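Local structure of aldehyde dehydrogenase (Listeria monocytogenes, 3K9D) at residues A[126-131]-A[194-199]; A[206-209]-A[213-216]; A[430-433]-A[437-440]. The protein probably oxidises aldehyde or oxo groups, using NAD or NADP as the electron acceptor. All blocks are in the same frame, centred on the assembly; numbering follows the deposited sequence.

Interaction 1: residues A[126-131]-A[194-199]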
ATOM      1  N   ILE A 126     -20.235  -2.708  -9.138  1.00 15.91           N
ATOM      2  CA  ILE A 126     -20.564  -1.341  -9.573  1.00 12.73           C
ATOM      3  C   ILE A 126     -19.554  -0.368  -8.993  1.00 14.87           C
ATOM      4  O   ILE A 126     -18.973   0.424  -9.720  1.00 12.44           O
ATOM      5  CB  ILE A 126     -22.024  -0.942  -9.194  1.00 15.30           C
ATOM      6  CG1 ILE A 126     -23.015  -1.671 -10.096  1.00 19.69           C
ATOM      7  CG2 ILE A 126     -22.238   0.567  -9.324  1.00 12.91           C
ATOM      8  CD1 ILE A 126     -24.466  -1.755  -9.540  1.00 24.76           C
ATOM      9  N   TYR A 127     -19.353  -0.464  -7.683  1.00 17.76           N
ATOM     10  CA  TYR A 127     -18.479   0.416  -6.920  1.00 19.14           C
ATOM     11  C   TYR A 127     -17.006   0.328  -7.346  1.00 12.72           C
ATOM     12  O   TYR A 127     -16.397   1.350  -7.559  1.00 15.41           O
ATOM     13  CB  TYR A 127     -18.655   0.139  -5.415  1.00 21.81           C
ATOM     14  CG  TYR A 127     -17.401   0.274  -4.585  1.00 14.62           C
ATOM     15  CD1 TYR A 127     -16.916   1.529  -4.205  1.00 13.47           C
ATOM     16  CD2 TYR A 127     -16.700  -0.863  -4.162  1.00 19.15           C
ATOM     17  CE1 TYR A 127     -15.736   1.648  -3.437  1.00 15.87           C
ATOM     18  CE2 TYR A 127     -15.528  -0.751  -3.399  1.00 16.05           C
ATOM     19  CZ  TYR A 127     -15.061   0.499  -3.038  1.00 17.11           C
ATOM     20  OH  TYR A 127     -13.907   0.593  -2.283  1.00 18.63           O
ATOM     21  N   LYS A 128     -16.473  -0.888  -7.477  1.00 12.70           N
ATOM     22  CA  LYS A 128     -15.065  -1.104  -7.870  1.00 16.19           C
ATOM     23  C   LYS A 128     -14.792  -0.606  -9.281  1.00 19.26           C
ATOM     24  O   LYS A 128     -13.737  -0.039  -9.538  1.00 16.85           O
ATOM     25  CB  LYS A 128     -14.666  -2.581  -7.775  1.00 20.63           C
ATOM     26  CG  LYS A 128     -14.570  -3.119  -6.363  1.00 13.07           C
ATOM     27  CD  LYS A 128     -13.844  -4.471  -6.318  1.00 12.34           C
ATOM     28  CE  LYS A 128     -13.534  -4.855  -4.856  1.00 20.95           C
ATOM     29  NZ  LYS A 128     -13.140  -6.272  -4.658  1.00 15.87           N
ATOM     30  N   THR A 129     -15.757  -0.825 -10.176  1.00 13.16           N
ATOM     31  CA  THR A 129     -15.665  -0.394 -11.559  1.00 14.36           C
ATOM     32  C   THR A 129     -15.541   1.123 -11.594  1.00 16.46           C
ATOM     33  O   THR A 129     -14.590   1.654 -12.167  1.00 22.02           O
ATOM     34  CB  THR A 129     -16.878  -0.850 -12.372  1.00  6.82           C
ATOM     35  OG1 THR A 129     -16.904  -2.275 -12.437  1.00 17.12           O
ATOM     36  CG2 THR A 129     -16.814  -0.302 -13.807  1.00 19.85           C
ATOM     37  N   LEU A 130     -16.480   1.799 -10.935  1.00 18.26           N
ATOM     38  CA  LEU A 130     -16.526   3.257 -10.873  1.00 18.68           C
ATOM     39  C   LEU A 130     -15.238   3.875 -10.374  1.00 22.45           C
ATOM     40  O   LEU A 130     -14.740   4.822 -10.976  1.00 21.88           O
ATOM     41  CB  LEU A 130     -17.657   3.709  -9.952  1.00 25.87           C
ATOM     42  CG  LEU A 130     -19.069   3.716 -10.509  1.00 16.33           C
ATOM     43  CD1 LEU A 130     -20.027   3.729  -9.358  1.00 14.05           C
ATOM     44  CD2 LEU A 130     -19.286   4.899 -11.409  1.00 18.88           C
ATOM     45  N   ILE A 131     -14.701   3.342  -9.278  1.00 13.06           N
ATOM     46  CA  ILE A 131     -13.454   3.880  -8.715  1.00 19.56           C
ATOM     47  C   ILE A 131     -12.173   3.555  -9.532  1.00 13.78           C
ATOM     48  O   ILE A 131     -11.295   4.407  -9.661  1.00 15.58           O
ATOM     49  CB  ILE A 131     -13.309   3.582  -7.179  1.00 12.56           C
ATOM     50  CG1 ILE A 131     -13.169   2.078  -6.892  1.00 14.70           C
ATOM     51  CG2 ILE A 131     -14.515   4.185  -6.421  1.00 17.67           C
ATOM     52  CD1 ILE A 131     -12.705   1.759  -5.505  1.00 13.18           C
ATOM     53  N   VAL A 194      -2.611  -4.470  -9.380  1.00 13.76           N
ATOM     54  CA  VAL A 194      -3.106  -4.383  -8.015  1.00 20.30           C
ATOM     55  C   VAL A 194      -4.244  -5.382  -7.813  1.00 15.57           C
ATOM     56  O   VAL A 194      -4.930  -5.756  -8.765  1.00 16.92           O
ATOM     57  CB  VAL A 194      -3.528  -2.921  -7.636  1.00 18.28           C
ATOM     58  CG1 VAL A 194      -4.889  -2.565  -8.235  1.00 15.85           C
ATOM     59  CG2 VAL A 194      -3.503  -2.691  -6.104  1.00 18.63           C
ATOM     60  N   ILE A 195      -4.410  -5.836  -6.574  1.00 17.95           N
ATOM     61  CA  ILE A 195      -5.547  -6.678  -6.216  1.00 21.86           C
ATOM     62  C   ILE A 195      -6.410  -5.955  -5.195  1.00 23.49           C
ATOM     63  O   ILE A 195      -5.912  -5.555  -4.138  1.00 18.84           O
ATOM     64  CB  ILE A 195      -5.107  -8.060  -5.636  1.00 15.26           C
ATOM     65  CG1 ILE A 195      -4.151  -8.763  -6.594  1.00 16.74           C
ATOM     66  CG2 ILE A 195      -6.338  -8.953  -5.340  1.00 17.19           C
ATOM     67  CD1 ILE A 195      -3.232  -9.732  -5.933  1.00 16.25           C
ATOM     68  N   LEU A 196      -7.697  -5.781  -5.522  1.00 22.85           N
ATOM     69  CA  LEU A 196      -8.715  -5.459  -4.515  1.00 24.98           C
ATOM     70  C   LEU A 196      -9.303  -6.756  -3.978  1.00 24.15           C
ATOM     71  O   LEU A 196     -10.098  -7.433  -4.639  1.00 18.43           O
ATOM     72  CB  LEU A 196      -9.809  -4.555  -5.067  1.00 22.18           C
ATOM     73  CG  LEU A 196      -9.362  -3.168  -5.532  1.00 27.28           C
ATOM     74  CD1 LEU A 196     -10.496  -2.403  -6.217  1.00 19.94           C
ATOM     75  CD2 LEU A 196      -8.824  -2.404  -4.356  1.00 26.46           C
ATOM     76  N   ALA A 197      -8.880  -7.093  -2.772  1.00 15.70           N
ATOM     77  CA  ALA A 197      -9.094  -8.414  -2.211  1.00 27.14           C
ATOM     78  C   ALA A 197     -10.254  -8.372  -1.224  1.00 26.24           C
ATOM     79  O   ALA A 197     -10.048  -8.242  -0.022  1.00 23.28           O
ATOM     80  CB  ALA A 197      -7.814  -8.900  -1.530  1.00 24.31           C
ATOM     81  N   THR A 198     -11.472  -8.465  -1.750  1.00 22.32           N
ATOM     82  CA  THR A 198     -12.678  -8.510  -0.917  1.00 26.91           C
ATOM     83  C   THR A 198     -13.167  -9.961  -0.787  1.00 29.77           C
ATOM     84  O   THR A 198     -13.596 -10.585  -1.767  1.00 34.40           O
ATOM     85  CB  THR A 198     -13.789  -7.593  -1.471  1.00 23.60           C
ATOM     86  OG1 THR A 198     -13.246  -6.293  -1.737  1.00 27.23           O
ATOM     87  CG2 THR A 198     -14.938  -7.457  -0.474  1.00 22.53           C
ATOM     88  N   GLY A 199     -13.060 -10.500   0.422  1.00 34.19           N
ATOM     89  CA  GLY A 199     -13.488 -11.867   0.704  1.00 35.50           C
ATOM     90  C   GLY A 199     -12.890 -12.403   1.990  1.00 32.54           C
ATOM     91  O   GLY A 199     -12.436 -11.633   2.833  1.00 25.87           O
TER
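In the alpha/beta domain built on the mixed sheet of this aldehyde dehydrogenase fold, helix 121-134 lies against strand 192-197, and Lys128 spans the gap to reach Leu196 and Thr198. The backbones stay well apart, with 8.4 Å between Lys128 CA and Leu196 CA, so the side chains make the contact. Lys128 has CG anti to its carbonyl carbon (chi1 -70°), and from there the chain runs out fully extended, which carries the ammonium group from the helix to the end of the strand. Its methylenes slide past Leu196, which points the other way: Lys128 CD lies 3.9 Å from Leu196 CD1, and Lys128 CE lies 3.7 Å from Leu196 CB. The apolar length of the lysine is thus lined by leucine, while its charged end meets oxygen atoms.

Two oxygens of 194-199 receive that end. One is the carbonyl of Leu196, whose O lies 3.3 Å from Lys128 NZ in a weak hydrogen bond. The other is the hydroxyl of Thr198, just past the end of the strand, which also bonds with the hydroxyl of Thr419. The lysine side chain touches Thr419 and Ile116 of strand 102-116 as well. The charge therefore sits among polar groups although Lys128 is buried. Tyr127, the preceding residue on the helix, binds the carbonyl of Ile434 through its hydroxyl, so consecutive helix residues both engage the long connection between helix 403-407 and strand 440-447. The shorter of the two lysine bonds is the one to the threonine, with Lys128 NZ 2.9 Å from Thr198 OG1.

Interaction 2: residues A[206-209]-A[213-216]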
ATOM      1  N   ALA A 206      -3.962 -15.004   0.505  1.00 21.68           N
ATOM      2  CA  ALA A 206      -3.540 -15.442  -0.831  1.00 24.79           C
ATOM      3  C   ALA A 206      -3.075 -14.275  -1.691  1.00 24.29           C
ATOM      4  O   ALA A 206      -2.122 -14.413  -2.458  1.00 21.56           O
ATOM      5  CB  ALA A 206      -4.658 -16.213  -1.555  1.00 24.02           C
ATOM      6  N   ALA A 207      -3.764 -13.141  -1.555  1.00 23.84           N
ATOM      7  CA  ALA A 207      -3.478 -11.929  -2.320  1.00 24.24           C
ATOM      8  C   ALA A 207      -2.128 -11.325  -1.923  1.00 15.49           C
ATOM      9  O   ALA A 207      -1.374 -10.842  -2.774  1.00 20.90           O
ATOM     10  CB  ALA A 207      -4.590 -10.910  -2.128  1.00 14.82           C
ATOM     11  N   TYR A 208      -1.818 -11.366  -0.631  1.00 20.25           N
ATOM     12  CA  TYR A 208      -0.533 -10.853  -0.160  1.00 14.63           C
ATOM     13  C   TYR A 208       0.625 -11.833  -0.350  1.00 17.99           C
ATOM     14  O   TYR A 208       1.787 -11.499  -0.074  1.00 22.58           O
ATOM     15  CB  TYR A 208      -0.628 -10.364   1.288  1.00 20.93           C
ATOM     16  CG  TYR A 208      -1.278  -9.009   1.392  1.00 17.34           C
ATOM     17  CD1 TYR A 208      -0.570  -7.844   1.079  1.00 12.63           C
ATOM     18  CD2 TYR A 208      -2.614  -8.893   1.786  1.00 32.39           C
ATOM     19  CE1 TYR A 208      -1.180  -6.585   1.172  1.00 14.07           C
ATOM     20  CE2 TYR A 208      -3.235  -7.654   1.874  1.00 30.89           C
ATOM     21  CZ  TYR A 208      -2.520  -6.507   1.573  1.00 26.60           C
ATOM     22  OH  TYR A 208      -3.159  -5.291   1.665  1.00 25.98           O
ATOM     23  N   SER A 209       0.304 -13.028  -0.847  1.00 14.93           N
ATOM     24  CA  SER A 209       1.298 -14.037  -1.185  1.00 13.90           C
ATOM     25  C   SER A 209       1.478 -14.216  -2.702  1.00 14.15           C
ATOM     26  O   SER A 209       2.236 -15.081  -3.139  1.00 20.12           O
ATOM     27  CB  SER A 209       0.921 -15.364  -0.533  1.00 16.77           C
ATOM     28  OG  SER A 209       0.707 -15.175   0.858  1.00 19.99           O
ATOM     29  N   PRO A 213       1.050  -6.375  -5.756  1.00 17.63           N
ATOM     30  CA  PRO A 213       0.485  -5.472  -4.739  1.00 18.63           C
ATOM     31  C   PRO A 213      -0.986  -5.752  -4.456  1.00 17.62           C
ATOM     32  O   PRO A 213      -1.780  -5.859  -5.381  1.00 16.07           O
ATOM     33  CB  PRO A 213       0.636  -4.094  -5.374  1.00 24.63           C
ATOM     34  CG  PRO A 213       1.851  -4.224  -6.236  1.00 20.18           C
ATOM     35  CD  PRO A 213       1.824  -5.634  -6.772  1.00 21.75           C
ATOM     36  N   ALA A 214      -1.322  -5.887  -3.180  1.00 16.89           N
ATOM     37  CA  ALA A 214      -2.690  -6.168  -2.763  1.00 21.57           C
ATOM     38  C   ALA A 214      -3.216  -5.143  -1.780  1.00 21.67           C
ATOM     39  O   ALA A 214      -2.472  -4.504  -1.046  1.00 19.88           O
ATOM     40  CB  ALA A 214      -2.785  -7.559  -2.152  1.00 18.71           C
ATOM     41  N   ILE A 215      -4.527  -4.977  -1.790  1.00 26.87           N
ATOM     42  CA  ILE A 215      -5.188  -4.307  -0.699  1.00 26.43           C
ATOM     43  C   ILE A 215      -6.333  -5.171  -0.203  1.00 25.48           C
ATOM     44  O   ILE A 215      -7.284  -5.469  -0.929  1.00 22.85           O
ATOM     45  CB  ILE A 215      -5.547  -2.827  -1.013  1.00 23.96           C
ATOM     46  CG1 ILE A 215      -6.750  -2.374  -0.186  1.00 24.26           C
ATOM     47  CG2 ILE A 215      -5.680  -2.581  -2.515  1.00 43.56           C
ATOM     48  CD1 ILE A 215      -7.221  -1.044  -0.590  1.00 30.28           C
ATOM     49  N   GLY A 216      -6.196  -5.591   1.048  1.00 30.36           N
ATOM     50  CA  GLY A 216      -7.088  -6.565   1.639  1.00 22.12           C
ATOM     51  C   GLY A 216      -8.085  -6.007   2.625  1.00 26.39           C
ATOM     52  O   GLY A 216      -7.960  -4.880   3.104  1.00 25.01           O
TER
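Tyr208 lays one face of its ring over the methyl of Ala214, within the beta-alpha-beta unit formed by strand 192-197, helix 201-207 and strand 214-216. The tightly packed part is this CH-pi contact: Ala214 CB stands 3.7 Å from the centroid of the Tyr208 ring and only 8° off the ring normal, so the methyl is centred on the face. Ala207, at the end of the helix, closes in on the same methyl, its CB lying 3.8 Å from Ala214 CB. With CG anti to the carbonyl carbon (chi1 -78°), the Tyr208 ring reaches over the strand and brings its hydroxyl to the backbone beyond Ala214. There Gly216 N donates to Tyr208 OH over 3.1 Å, a bent bond with an angle of 138° at the hydrogen.

The looser side lies at the turn after the helix, where Ser209 is partly exposed. The second subunit comes close here: its Gly211 packs on Ser209, and its Pro213 packs on Tyr208.

The phenol oxygen has further partners in the backbone N of Ser429 and the hydroxyl of Ser428, and Ser429 OG also bonds to Ala214 O. A buried polar atom is therefore met by several groups, which implies that the ring is held at its face by apolar packing and at its hydroxyl by hydrogen bonds joining the strand to the serine-rich loop.

Interaction 3: residues A[430-433]-A[437-440]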
ATOM      1  N   SER A 430      -3.788  -0.994   3.735  1.00 19.25           N
ATOM      2  CA  SER A 430      -4.560   0.228   3.898  1.00 13.92           C
ATOM      3  C   SER A 430      -5.674   0.082   4.921  1.00 22.31           C
ATOM      4  O   SER A 430      -6.330  -0.954   4.990  1.00 16.64           O
ATOM      5  CB  SER A 430      -5.209   0.616   2.572  1.00 19.43           C
ATOM      6  OG  SER A 430      -5.876   1.864   2.686  1.00 22.20           O
ATOM      7  N   SER A 431      -5.916   1.157   5.663  1.00 15.39           N
ATOM      8  CA  SER A 431      -7.031   1.243   6.600  1.00 25.94           C
ATOM      9  C   SER A 431      -8.179   2.035   5.971  1.00 23.87           C
ATOM     10  O   SER A 431      -9.191   2.316   6.623  1.00 19.35           O
ATOM     11  CB  SER A 431      -6.574   1.950   7.880  1.00 15.50           C
ATOM     12  OG  SER A 431      -6.057   3.238   7.569  1.00 21.86           O
ATOM     13  N   ASP A 432      -8.020   2.407   4.701  1.00 17.92           N
ATOM     14  CA  ASP A 432      -8.995   3.291   4.084  1.00 17.25           C
ATOM     15  C   ASP A 432     -10.270   2.570   3.678  1.00 19.75           C
ATOM     16  O   ASP A 432     -10.271   1.355   3.431  1.00 19.32           O
ATOM     17  CB  ASP A 432      -8.398   4.046   2.888  1.00 16.91           C
ATOM     18  CG  ASP A 432      -7.167   4.876   3.268  1.00 20.81           C
ATOM     19  OD1 ASP A 432      -7.005   5.243   4.453  1.00 20.34           O
ATOM     20  OD2 ASP A 432      -6.354   5.155   2.372  1.00 20.58           O
ATOM     21  N   ASN A 433     -11.362   3.329   3.663  1.00 16.07           N
ATOM     22  CA  ASN A 433     -12.506   2.992   2.827  1.00 15.45           C
ATOM     23  C   ASN A 433     -12.030   3.386   1.460  1.00 10.77           C
ATOM     24  O   ASN A 433     -11.814   4.563   1.182  1.00 13.68           O
ATOM     25  CB  ASN A 433     -13.719   3.839   3.206  1.00 19.51           C
ATOM     26  CG  ASN A 433     -14.501   3.270   4.387  1.00 17.09           C
ATOM     27  OD1 ASN A 433     -13.942   2.651   5.284  1.00 20.43           O
ATOM     28  ND2 ASN A 433     -15.808   3.497   4.392  1.00 23.04           N
ATOM     29  N   GLU A 437      -8.297   7.525  -4.908  1.00 26.20           N
ATOM     30  CA  GLU A 437      -6.990   7.912  -4.379  1.00 21.23           C
ATOM     31  C   GLU A 437      -6.116   6.751  -3.896  1.00 25.82           C
ATOM     32  O   GLU A 437      -4.949   6.955  -3.563  1.00 22.68           O
ATOM     33  CB  GLU A 437      -7.163   8.968  -3.275  1.00 27.88           C
ATOM     34  CG  GLU A 437      -7.582  10.342  -3.803  1.00 28.30           C
ATOM     35  CD  GLU A 437      -7.707  11.406  -2.723  1.00 37.34           C
ATOM     36  OE1 GLU A 437      -8.344  12.441  -2.995  1.00 50.31           O
ATOM     37  OE2 GLU A 437      -7.173  11.223  -1.605  1.00 37.74           O
ATOM     38  N   ASN A 438      -6.680   5.545  -3.853  1.00 15.60           N
ATOM     39  CA  ASN A 438      -5.920   4.321  -3.594  1.00 21.47           C
ATOM     40  C   ASN A 438      -5.577   3.561  -4.877  1.00 17.39           C
ATOM     41  O   ASN A 438      -5.002   2.463  -4.830  1.00 19.56           O
ATOM     42  CB  ASN A 438      -6.714   3.391  -2.676  1.00 19.33           C
ATOM     43  CG  ASN A 438      -7.159   4.072  -1.402  1.00 25.99           C
ATOM     44  OD1 ASN A 438      -8.253   4.614  -1.340  1.00 16.40           O
ATOM     45  ND2 ASN A 438      -6.301   4.072  -0.394  1.00 18.93           N
ATOM     46  N   LEU A 439      -5.972   4.134  -6.014  1.00 16.71           N
ATOM     47  CA  LEU A 439      -5.870   3.466  -7.307  1.00 16.43           C
ATOM     48  C   LEU A 439      -5.155   4.306  -8.364  1.00 18.75           C
ATOM     49  O   LEU A 439      -5.314   4.084  -9.565  1.00 16.13           O
ATOM     50  CB  LEU A 439      -7.256   3.027  -7.796  1.00 20.64           C
ATOM     51  CG  LEU A 439      -7.901   1.974  -6.882  1.00 16.28           C
ATOM     52  CD1 LEU A 439      -9.396   1.998  -7.067  1.00 17.03           C
ATOM     53  CD2 LEU A 439      -7.310   0.557  -7.121  1.00 11.11           C
ATOM     54  N   PHE A 440      -4.396   5.289  -7.900  1.00 12.25           N
ATOM     55  CA  PHE A 440      -3.355   5.907  -8.723  1.00 18.29           C
ATOM     56  C   PHE A 440      -2.112   6.186  -7.891  1.00 21.45           C
ATOM     57  O   PHE A 440      -2.207   6.398  -6.674  1.00 15.82           O
ATOM     58  CB  PHE A 440      -3.837   7.138  -9.538  1.00 13.26           C
ATOM     59  CG  PHE A 440      -4.247   8.330  -8.716  1.00 21.40           C
ATOM     60  CD1 PHE A 440      -3.316   9.298  -8.349  1.00 18.09           C
ATOM     61  CD2 PHE A 440      -5.575   8.514  -8.355  1.00 19.54           C
ATOM     62  CE1 PHE A 440      -3.701  10.412  -7.600  1.00 21.10           C
ATOM     63  CE2 PHE A 440      -5.973   9.625  -7.614  1.00 15.70           C
ATOM     64  CZ  PHE A 440      -5.038  10.572  -7.228  1.00 23.03           C
TER
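Asn438 brings ND2 of its side-chain amide up to the Asp432 carboxylate and past the hydroxyl of Ser430, bridging two parts of the loop between helix 403-407 and strand 440-447. The motif on the far side is an ST turn: Ser430 OG accepts from Asp432 N at 3.0 Å. That bond uses a hydroxyl anti to the backbone N (chi1 -175°), and it fixes the backbone from which the Asp432 side chain projects. Asn438 belongs to the 3-10 segment 437-438, just before strand 440-447.

One hydrogen bond crosses between the segments, from Asn438 ND2 to Asp432 OD2 at 3.0 Å. The acceptor lies in the plane of the asparagine amide, and the N-H points to it at 159°, close to straight. On the acid, the bond falls on the anti lone pair of OD2, away from the other oxygen. The carboxylate and amide planes are turned 54° apart, so the two groups meet at an angle instead of lying flat on one another. The same nitrogen passes near the serine, Asn438 ND2 to Ser430 OG being 3.8 Å, a contact rather than a bond.

Each flat group is also held through its second polar atom, OD1 in both residues. Asp432 OD1 makes a salt bridge with Arg444 of the second subunit, which probably favours the charged acid, and Ser431 OG bonds to the backbone of Ile442 of that subunit. Asn433 turns away from 437-440, and its amide is held by Arg396, Val415 and Gly407. At the other end of the contact, Asn438 OD1 accepts from the backbone N of Gly435, which sets which way round the amide faces so that ND2 is left to meet Asp432 OD2.

Interactions 1 and 2 are buried and meet on the same mixed sheet, where strands 192-197 and 214-216 are neighbours: Ile195 O lies 2.8 Å from Ile215 N, a probable hydrogen bond. Interaction 3 is partly buried and lies in a loop, yet it touches both, through Leu439 packing on Ile131 and Val194 and through Ser430 beside Ile215. The chemistry changes with place. In interaction 1 a lysine bridges helix to strand end, in interaction 2 a tyrosine face packs on a methyl, and in interaction 3 an amide meets a carboxylate. Interactions 2 and 3 both reach the second subunit; interaction 1 stays within its own chain.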